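Cytochrome C (Thioalkalivibrio paradoxus ARh 1, PDB 5N1T) probably carries electrons as a small, mostly helical class I c-type cytochrome, using a covalently bound heme c. Local coordinates at residues Arg30-Ala35 with Ala96-Gln101; Ala69-Thr74 with Arg82-Tyr87. All blocks are in the same frame, centred on the assembly; numbering follows the deposited sequence.

Contact 1: residues Arg30-Ala35 with Ala96-Gln101; sequences RGALLA and AQHIAQ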
ATOM      1  N   ARG B  30       1.095  18.194 -35.491  1.00 57.62           N
ATOM      2  CA  ARG B  30      -0.153  18.513 -34.814  1.00 55.19           C
ATOM      3  C   ARG B  30      -1.135  17.338 -34.815  1.00 57.65           C
ATOM      4  O   ARG B  30      -1.587  16.919 -33.750  1.00 68.51           O
ATOM      5  CB  ARG B  30      -0.807  19.766 -35.384  1.00 55.43           C
ATOM      6  CG  ARG B  30      -2.156  20.093 -34.768  1.00 53.19           C
ATOM      7  CD  ARG B  30      -2.000  20.514 -33.329  1.00 58.57           C
ATOM      8  NE  ARG B  30      -3.305  20.820 -32.757  1.00 73.93           N
ATOM      9  CZ  ARG B  30      -3.667  20.619 -31.488  1.00 71.31           C
ATOM     10  NH1 ARG B  30      -2.829  20.087 -30.605  1.00 70.49           N
ATOM     11  NH2 ARG B  30      -4.898  20.944 -31.108  1.00 75.88           N
ATOM     12  N   GLY B  31      -1.440  16.789 -35.988  1.00 53.59           N
ATOM     13  CA  GLY B  31      -2.407  15.696 -36.077  1.00 42.89           C
ATOM     14  C   GLY B  31      -1.862  14.439 -35.438  1.00 43.66           C
ATOM     15  O   GLY B  31      -2.598  13.649 -34.826  1.00 48.20           O
ATOM     16  N   ALA B  32      -0.556  14.247 -35.580  1.00 43.66           N
ATOM     17  CA  ALA B  32       0.110  13.077 -35.045  1.00 41.50           C
ATOM     18  C   ALA B  32       0.013  13.028 -33.508  1.00 43.24           C
ATOM     19  O   ALA B  32      -0.195  11.969 -32.937  1.00 43.23           O
ATOM     20  CB  ALA B  32       1.557  13.046 -35.517  1.00 39.77           C
ATOM     21  N   LEU B  33       0.126  14.190 -32.868  1.00 44.99           N
ATOM     22  CA  LEU B  33       0.062  14.302 -31.413  1.00 45.58           C
ATOM     23  C   LEU B  33      -1.348  14.126 -30.913  1.00 48.38           C
ATOM     24  O   LEU B  33      -1.536  13.474 -29.879  1.00 58.67           O
ATOM     25  CB  LEU B  33       0.650  15.628 -30.912  1.00 39.87           C
ATOM     26  CG  LEU B  33       2.148  15.797 -31.159  1.00 40.37           C
ATOM     27  CD1 LEU B  33       2.653  17.167 -30.710  1.00 43.01           C
ATOM     28  CD2 LEU B  33       2.943  14.672 -30.498  1.00 38.28           C
ATOM     29  N   LEU B  34      -2.320  14.673 -31.653  1.00 47.82           N
ATOM     30  CA  LEU B  34      -3.751  14.537 -31.335  1.00 44.21           C
ATOM     31  C   LEU B  34      -4.151  13.090 -31.394  1.00 48.25           C
ATOM     32  O   LEU B  34      -4.918  12.627 -30.538  1.00 52.84           O
ATOM     33  CB  LEU B  34      -4.639  15.364 -32.259  1.00 37.70           C
ATOM     34  CG  LEU B  34      -4.603  16.883 -32.069  1.00 39.56           C
ATOM     35  CD1 LEU B  34      -5.255  17.528 -33.273  1.00 35.32           C
ATOM     36  CD2 LEU B  34      -5.257  17.385 -30.778  1.00 36.74           C
ATOM     37  N   ALA B  35      -3.580  12.377 -32.368  1.00 48.37           N
ATOM     38  CA  ALA B  35      -3.928  10.989 -32.641  1.00 47.23           C
ATOM     39  C   ALA B  35      -3.131   9.978 -31.804  1.00 49.24           C
ATOM     40  O   ALA B  35      -3.695   8.977 -31.341  1.00 48.63           O
ATOM     41  CB  ALA B  35      -3.761  10.711 -34.124  1.00 49.90           C
ATOM     42  N   ALA B  96      -9.450  11.847 -36.759  1.00 53.86           N
ATOM     43  CA  ALA B  96     -10.169  10.919 -37.619  1.00 57.95           C
ATOM     44  C   ALA B  96      -9.329  10.631 -38.885  1.00 61.30           C
ATOM     45  O   ALA B  96      -8.912   9.486 -39.113  1.00 59.55           O
ATOM     46  CB  ALA B  96     -11.550  11.480 -37.946  1.00 52.33           C
ATOM     47  N   GLN B  97      -9.030  11.692 -39.640  1.00 64.76           N
ATOM     48  CA  GLN B  97      -8.183  11.651 -40.828  1.00 68.86           C
ATOM     49  C   GLN B  97      -6.896  10.854 -40.588  1.00 69.32           C
ATOM     50  O   GLN B  97      -6.696   9.791 -41.185  1.00 71.33           O
ATOM     51  CB  GLN B  97      -7.840  13.083 -41.262  1.00 73.46           C
ATOM     52  CG  GLN B  97      -7.336  13.212 -42.692  1.00 84.34           C
ATOM     53  CD  GLN B  97      -6.431  14.417 -42.891  1.00 89.14           C
ATOM     54  OE1 GLN B  97      -5.295  14.283 -43.351  1.00 93.78           O
ATOM     55  NE2 GLN B  97      -6.927  15.599 -42.544  1.00 90.83           N
ATOM     56  N   HIS B  98      -6.057  11.368 -39.688  1.00 62.77           N
ATOM     57  CA  HIS B  98      -4.753  10.795 -39.385  1.00 59.92           C
ATOM     58  C   HIS B  98      -4.748   9.284 -39.053  1.00 57.79           C
ATOM     59  O   HIS B  98      -3.865   8.555 -39.527  1.00 57.93           O
ATOM     60  CB  HIS B  98      -4.068  11.624 -38.293  1.00 61.74           C
ATOM     61  CG  HIS B  98      -2.633  11.274 -38.081  1.00 59.96           C
ATOM     62  ND1 HIS B  98      -1.601  12.071 -38.537  1.00 59.45           N
ATOM     63  CD2 HIS B  98      -2.055  10.213 -37.453  1.00 57.07           C
ATOM     64  CE1 HIS B  98      -0.447  11.509 -38.201  1.00 62.41           C
ATOM     65  NE2 HIS B  98      -0.695  10.379 -37.548  1.00 56.97           N
ATOM     66  N   ILE B  99      -5.726   8.804 -38.288  1.00 53.37           N
ATOM     67  CA  ILE B  99      -5.765   7.364 -37.978  1.00 60.11           C
ATOM     68  C   ILE B  99      -6.072   6.516 -39.222  1.00 65.08           C
ATOM     69  O   ILE B  99      -5.347   5.564 -39.503  1.00 78.53           O
ATOM     70  CB  ILE B  99      -6.634   7.028 -36.739  1.00 58.49           C
ATOM     71  CG1 ILE B  99      -5.935   7.540 -35.475  1.00 59.71           C
ATOM     72  CG2 ILE B  99      -6.858   5.532 -36.599  1.00 55.13           C
ATOM     73  CD1 ILE B  99      -6.889   7.847 -34.341  1.00 58.12           C
ATOM     74  N   ALA B 100      -7.106   6.895 -39.977  1.00 71.13           N
ATOM     75  CA  ALA B 100      -7.485   6.207 -41.220  1.00 69.27           C
ATOM     76  C   ALA B 100      -6.411   6.275 -42.341  1.00 74.91           C
ATOM     77  O   ALA B 100      -6.149   5.258 -43.004  1.00 80.47           O
ATOM     78  CB  ALA B 100      -8.815   6.735 -41.716  1.00 61.61           C
ATOM     79  N   GLN B 101      -5.806   7.457 -42.532  1.00 70.76           N
ATOM     80  CA  GLN B 101      -4.721   7.681 -43.497  1.00 69.95           C
ATOM     81  C   GLN B 101      -3.533   6.746 -43.193  1.00 76.23           C
ATOM     82  O   GLN B 101      -2.979   6.137 -44.106  1.00 77.87           O
ATOM     83  CB  GLN B 101      -4.316   9.183 -43.528  1.00 68.88           C
ATOM     84  CG  GLN B 101      -3.279   9.618 -44.569  1.00 64.88           C
TER
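His-98 sets its CG anti to the backbone N (chi1 -170°), which swings the imidazole out of helix 89-101 and across to helix 29-42; Ile-99, with CG1 anti to the carbonyl carbon (chi1 -70°), sends its longer branch to the same helix. This is the crossing of N- and C-terminal helices that marks the class I cytochrome c fold. The two short axes cross almost at right angles, at -87°, 9.0 Å apart. Gly-31 sits at the crossing, its CA 6.4 Å from the CA of His-98, and its carbonyl O lies above the rim of the ring. Ala-32 CA stands over one face of the imidazole, 3.9 Å from its centroid, in a CH-pi contact. The CB of Ala-32 also meets the ring, 3.7 Å from His-98 CE1, while Ala-35 CB approaches CD2 obliquely. The ring is thus held against helix 29-42 by apolar and CH-pi contacts with Gly-31, Ala-32 and Ala-35. The ring of His-98 is also stacked with that of His-102, and Tyr-39 touches both His-98 and Ile-99. In the first turn of helix 29-42, Arg-30 makes a salt bridge to Glu-91, a second tie between the two helices. Towards the heme, the joint is closed by aliphatic carbon: Ile-99 CG1 rests 4.1 Å from Ala-35 CB.

Contact 2: residues Ala69-Thr74 with Arg82-Tyr87; sequences AFRSGT and RQASGY. With HEC (heme c), chain F.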
ATOM      1  N   ALA B  69     -20.445  11.085 -31.352  1.00 53.29           N
ATOM      2  CA  ALA B  69     -21.524  10.279 -30.745  1.00 57.30           C
ATOM      3  C   ALA B  69     -21.267   9.964 -29.260  1.00 61.60           C
ATOM      4  O   ALA B  69     -22.195   9.991 -28.430  1.00 61.66           O
ATOM      5  CB  ALA B  69     -21.746   8.988 -31.530  1.00 55.27           C
ATOM      6  N   PHE B  70     -20.001   9.664 -28.947  1.00 59.17           N
ATOM      7  CA  PHE B  70     -19.569   9.393 -27.580  1.00 52.43           C
ATOM      8  C   PHE B  70     -19.587  10.699 -26.802  1.00 52.30           C
ATOM      9  O   PHE B  70     -20.091  10.753 -25.666  1.00 54.10           O
ATOM     10  CB  PHE B  70     -18.157   8.821 -27.567  1.00 46.23           C
ATOM     11  CG  PHE B  70     -18.068   7.338 -27.859  1.00 43.66           C
ATOM     12  CD1 PHE B  70     -18.902   6.420 -27.228  1.00 44.01           C
ATOM     13  CD2 PHE B  70     -17.090   6.852 -28.738  1.00 39.40           C
ATOM     14  CE1 PHE B  70     -18.775   5.053 -27.478  1.00 46.33           C
ATOM     15  CE2 PHE B  70     -16.956   5.497 -28.993  1.00 41.25           C
ATOM     16  CZ  PHE B  70     -17.798   4.586 -28.368  1.00 45.12           C
ATOM     17  N   ARG B  71     -19.073  11.744 -27.447  1.00 44.19           N
ATOM     18  CA  ARG B  71     -18.994  13.066 -26.884  1.00 48.01           C
ATOM     19  C   ARG B  71     -20.333  13.602 -26.324  1.00 47.56           C
ATOM     20  O   ARG B  71     -20.411  14.039 -25.183  1.00 49.55           O
ATOM     21  CB  ARG B  71     -18.448  13.973 -27.961  1.00 54.61           C
ATOM     22  CG  ARG B  71     -17.654  15.171 -27.511  1.00 53.86           C
ATOM     23  CD  ARG B  71     -17.087  15.799 -28.769  1.00 56.13           C
ATOM     24  NE  ARG B  71     -16.485  17.107 -28.526  1.00 65.80           N
ATOM     25  CZ  ARG B  71     -17.110  18.273 -28.679  1.00 66.26           C
ATOM     26  NH1 ARG B  71     -18.375  18.315 -29.074  1.00 66.96           N
ATOM     27  NH2 ARG B  71     -16.460  19.406 -28.442  1.00 68.59           N
ATOM     28  N   SER B  72     -21.388  13.536 -27.107  1.00 50.50           N
ATOM     29  CA  SER B  72     -22.695  14.069 -26.686  1.00 58.20           C
ATOM     30  C   SER B  72     -23.524  13.097 -25.824  1.00 57.79           C
ATOM     31  O   SER B  72     -24.491  13.489 -25.168  1.00 60.14           O
ATOM     32  CB  SER B  72     -23.502  14.404 -27.932  1.00 61.76           C
ATOM     33  OG  SER B  72     -23.860  13.178 -28.569  1.00 64.46           O
ATOM     34  N   GLY B  73     -23.183  11.819 -25.872  1.00 60.80           N
ATOM     35  CA  GLY B  73     -23.902  10.839 -25.092  1.00 59.80           C
ATOM     36  C   GLY B  73     -24.605   9.815 -25.937  1.00 62.60           C
ATOM     37  O   GLY B  73     -24.758   8.686 -25.502  1.00 76.25           O
ATOM     38  N   THR B  74     -25.032  10.204 -27.134  1.00 63.80           N
ATOM     39  CA  THR B  74     -25.761   9.339 -28.070  1.00 70.18           C
ATOM     40  C   THR B  74     -25.328   7.891 -28.007  1.00 73.39           C
ATOM     41  O   THR B  74     -26.166   6.981 -28.008  1.00 73.93           O
ATOM     42  CB  THR B  74     -25.495   9.798 -29.506  1.00 73.69           C
ATOM     43  OG1 THR B  74     -25.915  11.152 -29.614  1.00 71.79           O
ATOM     44  CG2 THR B  74     -26.218   8.884 -30.560  1.00 70.60           C
ATOM     45  N   ARG B  82     -15.282  10.540 -21.724  1.00 46.19           N
ATOM     46  CA  ARG B  82     -14.291  11.261 -20.938  1.00 45.32           C
ATOM     47  C   ARG B  82     -13.173  11.742 -21.852  1.00 46.70           C
ATOM     48  O   ARG B  82     -12.749  12.904 -21.769  1.00 53.56           O
ATOM     49  CB  ARG B  82     -13.800  10.444 -19.731  1.00 42.98           C
ATOM     50  CG  ARG B  82     -14.742  10.566 -18.534  1.00 40.28           C
ATOM     51  CD  ARG B  82     -14.332   9.731 -17.360  1.00 38.54           C
ATOM     52  NE  ARG B  82     -14.720   8.340 -17.518  1.00 42.69           N
ATOM     53  CZ  ARG B  82     -14.200   7.336 -16.805  1.00 47.85           C
ATOM     54  NH1 ARG B  82     -13.241   7.564 -15.906  1.00 47.67           N
ATOM     55  NH2 ARG B  82     -14.605   6.089 -16.995  1.00 47.40           N
ATOM     56  N   GLN B  83     -12.771  10.870 -22.773  1.00 45.40           N
ATOM     57  CA  GLN B  83     -11.711  11.153 -23.718  1.00 45.33           C
ATOM     58  C   GLN B  83     -12.208  12.084 -24.838  1.00 48.09           C
ATOM     59  O   GLN B  83     -11.667  13.186 -25.009  1.00 47.88           O
ATOM     60  CB  GLN B  83     -11.138   9.842 -24.277  1.00 43.66           C
ATOM     61  CG  GLN B  83     -10.164   9.101 -23.364  1.00 42.88           C
ATOM     62  CD  GLN B  83      -8.915   9.914 -23.119  1.00 46.76           C
ATOM     63  OE1 GLN B  83      -8.205  10.260 -24.058  1.00 43.86           O
ATOM     64  NE2 GLN B  83      -8.649  10.251 -21.847  1.00 50.88           N
ATOM     65  N   ALA B  84     -13.236  11.639 -25.570  1.00 47.60           N
ATOM     66  CA  ALA B  84     -13.855  12.378 -26.684  1.00 52.56           C
ATOM     67  C   ALA B  84     -14.202  13.866 -26.411  1.00 57.06           C
ATOM     68  O   ALA B  84     -13.922  14.731 -27.263  1.00 59.08           O
ATOM     69  CB  ALA B  84     -15.077  11.619 -27.207  1.00 55.41           C
ATOM     70  N   SER B  85     -14.784  14.138 -25.231  1.00 53.11           N
ATOM     71  CA  SER B  85     -15.114  15.479 -24.747  1.00 51.87           C
ATOM     72  C   SER B  85     -13.876  16.376 -24.584  1.00 53.32           C
ATOM     73  O   SER B  85     -13.968  17.609 -24.584  1.00 52.38           O
ATOM     74  CB  SER B  85     -15.845  15.376 -23.400  1.00 58.87           C
ATOM     75  OG  SER B  85     -17.149  14.794 -23.529  1.00 60.79           O
ATOM     76  N   GLY B  86     -12.711  15.758 -24.463  1.00 49.86           N
ATOM     77  CA  GLY B  86     -11.465  16.494 -24.336  1.00 49.50           C
ATOM     78  C   GLY B  86     -11.020  17.181 -25.604  1.00 51.51           C
ATOM     79  O   GLY B  86     -10.120  18.036 -25.568  1.00 52.64           O
ATOM     80  N   TYR B  87     -11.649  16.806 -26.723  1.00 49.68           N
ATOM     81  CA  TYR B  87     -11.346  17.389 -28.026  1.00 46.92           C
ATOM     82  C   TYR B  87     -12.446  18.249 -28.618  1.00 51.88           C
ATOM     83  O   TYR B  87     -13.639  18.004 -28.404  1.00 63.63           O
ATOM     84  CB  TYR B  87     -11.021  16.288 -29.002  1.00 40.30           C
ATOM     85  CG  TYR B  87      -9.952  15.379 -28.522  1.00 39.45           C
ATOM     86  CD1 TYR B  87      -8.603  15.774 -28.559  1.00 38.44           C
ATOM     87  CD2 TYR B  87     -10.271  14.137 -28.008  1.00 35.25           C
ATOM     88  CE1 TYR B  87      -7.603  14.942 -28.107  1.00 38.00           C
ATOM     89  CE2 TYR B  87      -9.282  13.299 -27.555  1.00 36.34           C
ATOM     90  CZ  TYR B  87      -7.956  13.696 -27.609  1.00 39.98           C
ATOM     91  OH  TYR B  87      -6.975  12.825 -27.168  1.00 45.75           O
TER
HETATM   92 FE   HEC F 901     -11.204   4.824 -27.866  1.00 39.37          FE
HETATM   93  CHA HEC F 901     -14.023   2.816 -28.249  1.00 49.23           C
HETATM   94  CHB HEC F 901     -11.602   5.964 -31.032  1.00 42.66           C
HETATM   95  CHC HEC F 901      -8.782   7.275 -27.273  1.00 44.34           C
HETATM   96  CHD HEC F 901     -10.546   3.379 -24.895  1.00 43.32           C
HETATM   97  NA  HEC F 901     -12.600   4.453 -29.368  1.00 46.07           N
HETATM   98  C1A HEC F 901     -13.636   3.611 -29.407  1.00 49.63           C
HETATM   99  C2A HEC F 901     -14.400   3.564 -30.686  1.00 50.23           C
HETATM  100  C3A HEC F 901     -13.670   4.528 -31.511  1.00 48.94           C
HETATM  101  C4A HEC F 901     -12.605   4.991 -30.592  1.00 47.92           C
HETATM  102  CMA HEC F 901     -13.901   4.987 -32.917  1.00 55.28           C
HETATM  103  CAA HEC F 901     -15.598   2.714 -31.027  1.00 52.26           C
HETATM  104  CBA HEC F 901     -14.944   1.451 -31.592  1.00 49.93           C
HETATM  105  CGA HEC F 901     -15.901   0.409 -32.155  1.00 55.23           C
HETATM  106  O1A HEC F 901     -17.120   0.434 -31.880  1.00 56.28           O
HETATM  107  O2A HEC F 901     -15.432  -0.487 -32.894  1.00 55.61           O
HETATM  108  NB  HEC F 901     -10.343   6.376 -28.961  1.00 43.90           N
HETATM  109  C1B HEC F 901     -10.627   6.681 -30.248  1.00 41.10           C
HETATM  110  C2B HEC F 901      -9.887   7.802 -30.849  1.00 43.28           C
HETATM  111  C3B HEC F 901      -9.053   8.239 -29.735  1.00 46.12           C
HETATM  112  C4B HEC F 901      -9.391   7.285 -28.611  1.00 47.04           C
HETATM  113  CMB HEC F 901      -9.977   8.406 -32.222  1.00 42.19           C
HETATM  114  CAB HEC F 901      -8.162   9.411 -29.935  1.00 46.56           C
HETATM  115  CBB HEC F 901      -7.243  10.036 -28.960  1.00 53.98           C
HETATM  116  NC  HEC F 901      -9.854   5.260 -26.333  1.00 44.61           N
HETATM  117  C1C HEC F 901      -8.922   6.236 -26.238  1.00 44.63           C
HETATM  118  C2C HEC F 901      -8.107   6.219 -24.981  1.00 43.34           C
HETATM  119  C3C HEC F 901      -8.685   5.044 -24.280  1.00 46.74           C
HETATM  120  C4C HEC F 901      -9.714   4.543 -25.205  1.00 42.73           C
HETATM  121  CMC HEC F 901      -7.020   7.175 -24.590  1.00 45.72           C
HETATM  122  CAC HEC F 901      -8.388   4.344 -22.994  1.00 48.95           C
HETATM  123  CBC HEC F 901      -7.423   4.784 -21.962  1.00 61.15           C
HETATM  124  ND  HEC F 901     -12.136   3.355 -26.762  1.00 40.75           N
HETATM  125  C1D HEC F 901     -11.777   2.920 -25.560  1.00 42.34           C
HETATM  126  C2D HEC F 901     -12.659   1.878 -24.984  1.00 44.49           C
HETATM  127  C3D HEC F 901     -13.693   1.712 -26.018  1.00 46.95           C
HETATM  128  C4D HEC F 901     -13.256   2.679 -27.030  1.00 46.18           C
HETATM  129  CMD HEC F 901     -12.532   1.136 -23.698  1.00 42.75           C
HETATM  130  CAD HEC F 901     -14.902   0.832 -26.038  1.00 40.84           C
HETATM  131  CBD HEC F 901     -16.026   1.822 -25.749  1.00 43.64           C
HETATM  132  CGD HEC F 901     -16.236   2.160 -24.287  1.00 47.96           C
HETATM  133  O1D HEC F 901     -16.614   1.267 -23.496  1.00 48.97           O
HETATM  134  O2D HEC F 901     -16.048   3.342 -23.919  1.00 54.56           O
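Arg-71 leaves helix 60-72 with its CG anti to the backbone N (chi1 -151°) and runs extended to NE. Its CB packs on Ala-84 CB at 4.2 Å, beside the CB of Phe-70, which touches the same methyl. CG lies against Ser-85, 3.8 Å from its CA, and CD passes Ala-84 O at 3.7 Å. That oxygen is already the acceptor of a type I beta turn, Ala-84 to Tyr-87, closed by Tyr-87 N at 3.1 Å from Ala-84 O. In this class I cytochrome c fold, the turn begins at Ala-84 in the short helical segment that starts with the axial ligand Met-80, and the chain then leads into helix 89-101. At the last residue of the turn, the guanidinium grips one atom side-on. Arg-71 NE donates to Tyr-87 O at 3.0 Å, coming nearly along the C=O axis. Arg-71 NH2 donates to Tyr-87 O at 3.2 Å, on a lone pair and more bent. The oxygen lies close to the guanidinium plane, so the paired bonds would hold that plane's rotation. Glu-89 and Ile-92 also touch the arginine. One residue earlier on the helix, Phe-70 reaches the heme instead, its ring presented edge-on with CE2 3.6 Å from HEC C2A.

Contacts 1 and 2 lie on opposite sides of the chain's centre, their centres about 17 Å apart, and both border the heme pocket. Contact 1 reaches it through Leu-34 and Ile-99; the side chain of Ile-99 is about 4 Å from both the heme and the side chain of the thioether-forming Cys-38, and about 7 Å from the side chain of the axial ligand His-42. Contact 2 lies by the other axial ligand: the side chain of Phe-70 is about 4 Å from that of Met-80. The two contacts meet in plain packing where Tyr-87 OH comes 4.0 Å from Leu-34 O. Tyr-87 also lies on Ile-92 and Ile-95 of helix 89-101, the helix that carries His-98 and Ile-99.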